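Local structure of ribulose-1,5-bisphosphate carboxylase/oxygenase large subunit (Rhodopseudomonas palustris, 3QFW) at residues 107-111 with 308-312; 112-118 with 274-279. The protein belongs to the Rubisco-like proteins, relatives of the carbon dioxide-fixing enzyme, and probably uses magnesium in a related reaction that remains uncertain. All coordinates share one frame; numbering follows the deposited sequence.

In the fold
Helix 106-112, which follows the N-terminal antiparallel sheet, and the loop running on from it dock against two loops that lead into neighbouring strands, 280-284 and 315-319, of the catalytic alpha/beta barrel. Interaction 1 uses the helix and residues 308-312; interaction 2 uses residues 112-118 and the end of helix 265-276. Both segments of interaction 2 fall between those of interaction 1 in the sequence, and the centres of the two contacts lie about 9 Å apart. Asn312 ties them together: its O accepts from Arg274 NE, and its ND2 reaches Pro115 O. The two contacts thus form one continuous seam joining the N-terminal part to the barrel, at the end where these strands begin.

Interaction 1: 107-111 with 308-312; sequences HYLTA and FGKLN
Leu109 sets one methyl, CD2, squarely over the ring of Phe308. The methyl carbon stands 3.8 Å from the centroid of the Phe308 ring and 13° off the ring normal, a CH-pi contact made over the middle of the face. The same methyl also meets the backbone of the turn, with Leu109 CD2 3.4 Å from Gly309 N. The other branch, CD1, stays near the far rim of the ring, by CE1 and CZ. Leu311, at the last position of the turn, adds both its methyls: Leu311 CD1 lies 3.9 Å from Leu109 CG, while Leu311 CD2 rests 3.6 Å from Leu109 O, touching the helix backbone.

The partner of the helix is a type II' beta turn from Phe308 to Leu311, closed by the bond from Leu311 N to Phe308 O at 2.9 Å. It belongs to an alpha-to-beta loop of the barrel, between helix 294-305 and strand 315-319. Gly309 occupies the first inner position of the turn with positive phi, and a beta carbon there would run into Leu109 CD2; the glycine therefore serves both the turn and the close approach of the leucine.

Phe308 keeps CG beside its carbonyl carbon and opposite its N (chi1 -174°), which places the ring face under Leu109, and the Phe308 side chain also packs on Arg271, Arg274 and Leu275 of helix 265-276. Leu109 in turn touches Leu104 and Leu275, so the apolar cluster extends into the next layer. At the margin the contact becomes polar but loose: Lys310 NZ stops 4.4 Å from Thr110 OG1, a hydroxyl that bonds weakly to Ala106 O one turn back along the helix.

Interaction 2: 112-118 with 274-279; sequences FGGPRVG and RLFGAD
Arg274 and Leu275 present their carbonyls to the Gly114 corner, in the last turn of helix 265-276, which closes with a Schellman motif and leads into strand 280-284 of the alpha/beta barrel. Arg274 O takes a CA-H...O contact from Gly114 CA at 3.2 Å, and the methylene CG of Arg274 lies against the ring of Pro115. Leu275 O accepts a weak bond from Gly114 N (3.0 Å), while Leu275 CD2 presses to 3.4 Å from Phe112 CD2. Phe276 turns an edge to the face of Phe112, a T-shaped pair with centroids 5.0 Å apart; its CE1 stands over the middle of the Phe112 ring. Gly277, with positive phi, ends the helix and offers its CA-H to Gly114 O. That oxygen, like Phe112 O, also receives Arg116 NH1 on a lone pair, which folds the arginine back over its own loop. Ala278 O is buried without a polar partner, 3.2 Å from Pro115 CG.

Asp279, its CG beside the backbone N (chi1 -58°), points its carboxylate at the loop, and OD1 gathers two N-H groups, Val117 N and Gly118 N, each at 2.8 Å. Were the carboxylate cut back to an alanine, the amides of Val117 and Gly118 would probably be left without their shared acceptor and the loop would be less firmly tied to the strand entrance. OD2 bonds to Val251 N and to a water, and that water also donates to Gly277 O and accepts from Arg116 N. Both amides come to OD1 from the same face, tilted 37° (Val117 N) and 42° (Gly118 N) out of the carboxylate plane.

Interaction 1: 107-111 with 308-312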
# COMPACT_ATOMS: atom_id res chain seq x y z
N HIS B 107 -9.47 -23.27 -0.62
CA HIS B 107 -8.87 -23.23 0.71
C HIS B 107 -8.46 -21.81 1.13
O HIS B 107 -8.38 -21.51 2.32
CB HIS B 107 -7.72 -24.24 0.87
CG HIS B 107 -6.40 -23.76 0.34
ND1 HIS B 107 -5.91 -24.14 -0.89
CD2 HIS B 107 -5.45 -22.98 0.90
CE1 HIS B 107 -4.73 -23.59 -1.08
NE2 HIS B 107 -4.42 -22.88 -0.01
N TYR B 108 -8.24 -20.92 0.16
CA TYR B 108 -7.94 -19.52 0.48
C TYR B 108 -9.18 -18.83 1.04
O TYR B 108 -9.10 -18.04 1.98
CB TYR B 108 -7.45 -18.76 -0.74
CG TYR B 108 -6.03 -19.10 -1.13
CD1 TYR B 108 -5.78 -20.13 -2.02
CD2 TYR B 108 -4.95 -18.40 -0.61
CE1 TYR B 108 -4.51 -20.47 -2.38
CE2 TYR B 108 -3.65 -18.74 -0.97
CZ TYR B 108 -3.45 -19.76 -1.86
OH TYR B 108 -2.18 -20.13 -2.24
N LEU B 109 -10.33 -19.11 0.45
CA LEU B 109 -11.55 -18.47 0.91
C LEU B 109 -11.87 -18.90 2.35
O LEU B 109 -12.31 -18.10 3.15
CB LEU B 109 -12.71 -18.75 -0.03
CG LEU B 109 -12.80 -17.83 -1.26
CD1 LEU B 109 -11.55 -17.90 -2.16
CD2 LEU B 109 -14.09 -18.11 -2.05
N THR B 110 -11.62 -20.17 2.67
CA THR B 110 -11.97 -20.66 4.01
C THR B 110 -11.01 -20.08 5.03
O THR B 110 -11.40 -19.70 6.14
CB THR B 110 -11.95 -22.19 4.09
OG1 THR B 110 -12.74 -22.75 3.03
CG2 THR B 110 -12.52 -22.66 5.42
N ALA B 111 -9.74 -20.00 4.65
CA ALA B 111 -8.70 -19.47 5.52
C ALA B 111 -8.95 -18.00 5.85
O ALA B 111 -8.90 -17.61 7.01
CB ALA B 111 -7.35 -19.65 4.88
N PHE B 308 -19.37 -16.35 -3.67
CA PHE B 308 -17.92 -16.34 -3.58
C PHE B 308 -17.60 -17.36 -2.50
O PHE B 308 -17.64 -17.05 -1.30
CB PHE B 308 -17.46 -14.93 -3.19
CG PHE B 308 -15.97 -14.73 -3.19
CD1 PHE B 308 -15.17 -15.22 -4.23
CD2 PHE B 308 -15.36 -14.01 -2.17
CE1 PHE B 308 -13.79 -15.01 -4.22
CE2 PHE B 308 -13.97 -13.80 -2.17
CZ PHE B 308 -13.21 -14.31 -3.20
N GLY B 309 -17.33 -18.60 -2.91
CA GLY B 309 -17.33 -19.70 -1.96
C GLY B 309 -18.53 -19.64 -1.01
O GLY B 309 -19.65 -19.31 -1.41
N LYS B 310 -18.27 -19.94 0.26
CA LYS B 310 -19.27 -19.84 1.32
C LYS B 310 -19.25 -18.49 2.04
O LYS B 310 -19.80 -18.36 3.13
CB LYS B 310 -19.04 -20.95 2.35
CG LYS B 310 -19.44 -22.34 1.87
CD LYS B 310 -18.80 -23.44 2.71
CE LYS B 310 -17.33 -23.63 2.33
NZ LYS B 310 -16.66 -24.70 3.13
N LEU B 311 -18.61 -17.48 1.44
CA LEU B 311 -18.39 -16.20 2.12
C LEU B 311 -19.57 -15.23 2.08
O LEU B 311 -20.23 -15.10 1.05
CB LEU B 311 -17.16 -15.51 1.53
CG LEU B 311 -15.89 -16.36 1.62
CD1 LEU B 311 -14.68 -15.53 1.25
CD2 LEU B 311 -15.76 -16.92 3.03
N ASN B 312 -19.79 -14.53 3.18
CA ASN B 312 -20.82 -13.49 3.22
C ASN B 312 -20.58 -12.42 2.17
O ASN B 312 -19.43 -12.16 1.77
CB ASN B 312 -20.87 -12.84 4.60
CG ASN B 312 -21.46 -13.74 5.66
OD1 ASN B 312 -22.31 -14.59 5.37
ND2 ASN B 312 -21.02 -13.57 6.91

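Interaction 2: 112-118 with 274-279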
# COMPACT_ATOMS: atom_id res chain seq x y z
N PHE B 112 -9.21 -17.19 4.83
CA PHE B 112 -9.45 -15.76 5.04
C PHE B 112 -10.81 -15.49 5.69
O PHE B 112 -10.93 -14.63 6.57
CB PHE B 112 -9.29 -14.96 3.73
CG PHE B 112 -7.87 -14.92 3.20
CD1 PHE B 112 -6.83 -14.44 3.99
CD2 PHE B 112 -7.58 -15.32 1.91
CE1 PHE B 112 -5.51 -14.38 3.50
CE2 PHE B 112 -6.26 -15.27 1.40
CZ PHE B 112 -5.23 -14.80 2.21
N GLY B 113 -11.85 -16.21 5.26
CA GLY B 113 -13.14 -16.18 5.96
C GLY B 113 -14.14 -15.09 5.59
O GLY B 113 -15.30 -15.15 6.00
N GLY B 114 -13.70 -14.09 4.84
CA GLY B 114 -14.60 -13.06 4.37
C GLY B 114 -15.29 -12.26 5.45
O GLY B 114 -14.86 -12.25 6.61
N PRO B 115 -16.37 -11.55 5.09
CA PRO B 115 -17.03 -10.65 6.04
C PRO B 115 -17.62 -11.42 7.21
O PRO B 115 -18.31 -12.43 7.00
CB PRO B 115 -18.14 -10.01 5.20
CG PRO B 115 -17.66 -10.13 3.79
CD PRO B 115 -16.95 -11.44 3.74
N ARG B 116 -17.36 -10.95 8.43
CA ARG B 116 -17.91 -11.60 9.61
C ARG B 116 -19.37 -11.20 9.86
O ARG B 116 -20.12 -11.93 10.51
CB ARG B 116 -17.07 -11.33 10.86
CG ARG B 116 -15.55 -11.43 10.67
CD ARG B 116 -15.15 -12.63 9.86
NE ARG B 116 -13.94 -13.29 10.35
CZ ARG B 116 -12.90 -13.62 9.58
NH1 ARG B 116 -12.92 -13.34 8.28
NH2 ARG B 116 -11.86 -14.23 10.10
N VAL B 117 -19.77 -10.02 9.37
CA VAL B 117 -21.13 -9.53 9.58
C VAL B 117 -21.88 -9.55 8.25
O VAL B 117 -23.00 -10.08 8.15
CB VAL B 117 -21.13 -8.09 10.14
CG1 VAL B 117 -22.57 -7.54 10.21
CG2 VAL B 117 -20.47 -8.04 11.51
N GLY B 118 -21.26 -8.95 7.24
CA GLY B 118 -21.76 -9.01 5.88
C GLY B 118 -23.04 -8.21 5.63
O GLY B 118 -23.57 -7.52 6.52
N ARG B 274 -13.42 -7.78 0.53
CA ARG B 274 -14.42 -8.72 1.05
C ARG B 274 -13.77 -10.00 1.61
O ARG B 274 -14.06 -10.42 2.73
CB ARG B 274 -15.39 -9.08 -0.07
CG ARG B 274 -16.41 -10.21 0.26
CD ARG B 274 -17.18 -10.61 -0.98
NE ARG B 274 -18.23 -11.61 -0.71
CZ ARG B 274 -19.01 -12.11 -1.66
NH1 ARG B 274 -18.86 -11.69 -2.91
NH2 ARG B 274 -19.93 -13.02 -1.36
N LEU B 275 -12.90 -10.61 0.81
CA LEU B 275 -12.17 -11.81 1.22
C LEU B 275 -11.48 -11.58 2.58
O LEU B 275 -11.54 -12.43 3.47
CB LEU B 275 -11.11 -12.16 0.16
CG LEU B 275 -10.21 -13.38 0.40
CD1 LEU B 275 -11.01 -14.67 0.27
CD2 LEU B 275 -9.03 -13.42 -0.56
N PHE B 276 -10.83 -10.43 2.72
CA PHE B 276 -10.05 -10.14 3.92
C PHE B 276 -10.89 -9.72 5.13
O PHE B 276 -10.37 -9.66 6.25
CB PHE B 276 -8.98 -9.08 3.61
CG PHE B 276 -7.93 -9.56 2.65
CD1 PHE B 276 -7.58 -10.90 2.60
CD2 PHE B 276 -7.31 -8.68 1.78
CE1 PHE B 276 -6.61 -11.35 1.70
CE2 PHE B 276 -6.35 -9.12 0.88
CZ PHE B 276 -6.01 -10.46 0.85
N GLY B 277 -12.16 -9.40 4.90
CA GLY B 277 -13.11 -9.18 5.99
C GLY B 277 -13.96 -7.93 5.98
O GLY B 277 -14.64 -7.64 6.97
N ALA B 278 -13.94 -7.16 4.90
CA ALA B 278 -14.72 -5.94 4.85
C ALA B 278 -16.22 -6.28 4.78
O ALA B 278 -16.64 -7.08 3.95
CB ALA B 278 -14.30 -5.08 3.68
N ASP B 279 -17.03 -5.67 5.64
CA ASP B 279 -18.48 -5.87 5.58
C ASP B 279 -19.14 -4.86 4.66
O ASP B 279 -20.19 -5.15 4.06
CB ASP B 279 -19.10 -5.78 6.97
CG ASP B 279 -18.51 -6.79 7.92
OD1 ASP B 279 -18.71 -8.00 7.70
OD2 ASP B 279 -17.86 -6.37 8.90
O HOH W 1 -16.11 -8.41 9.28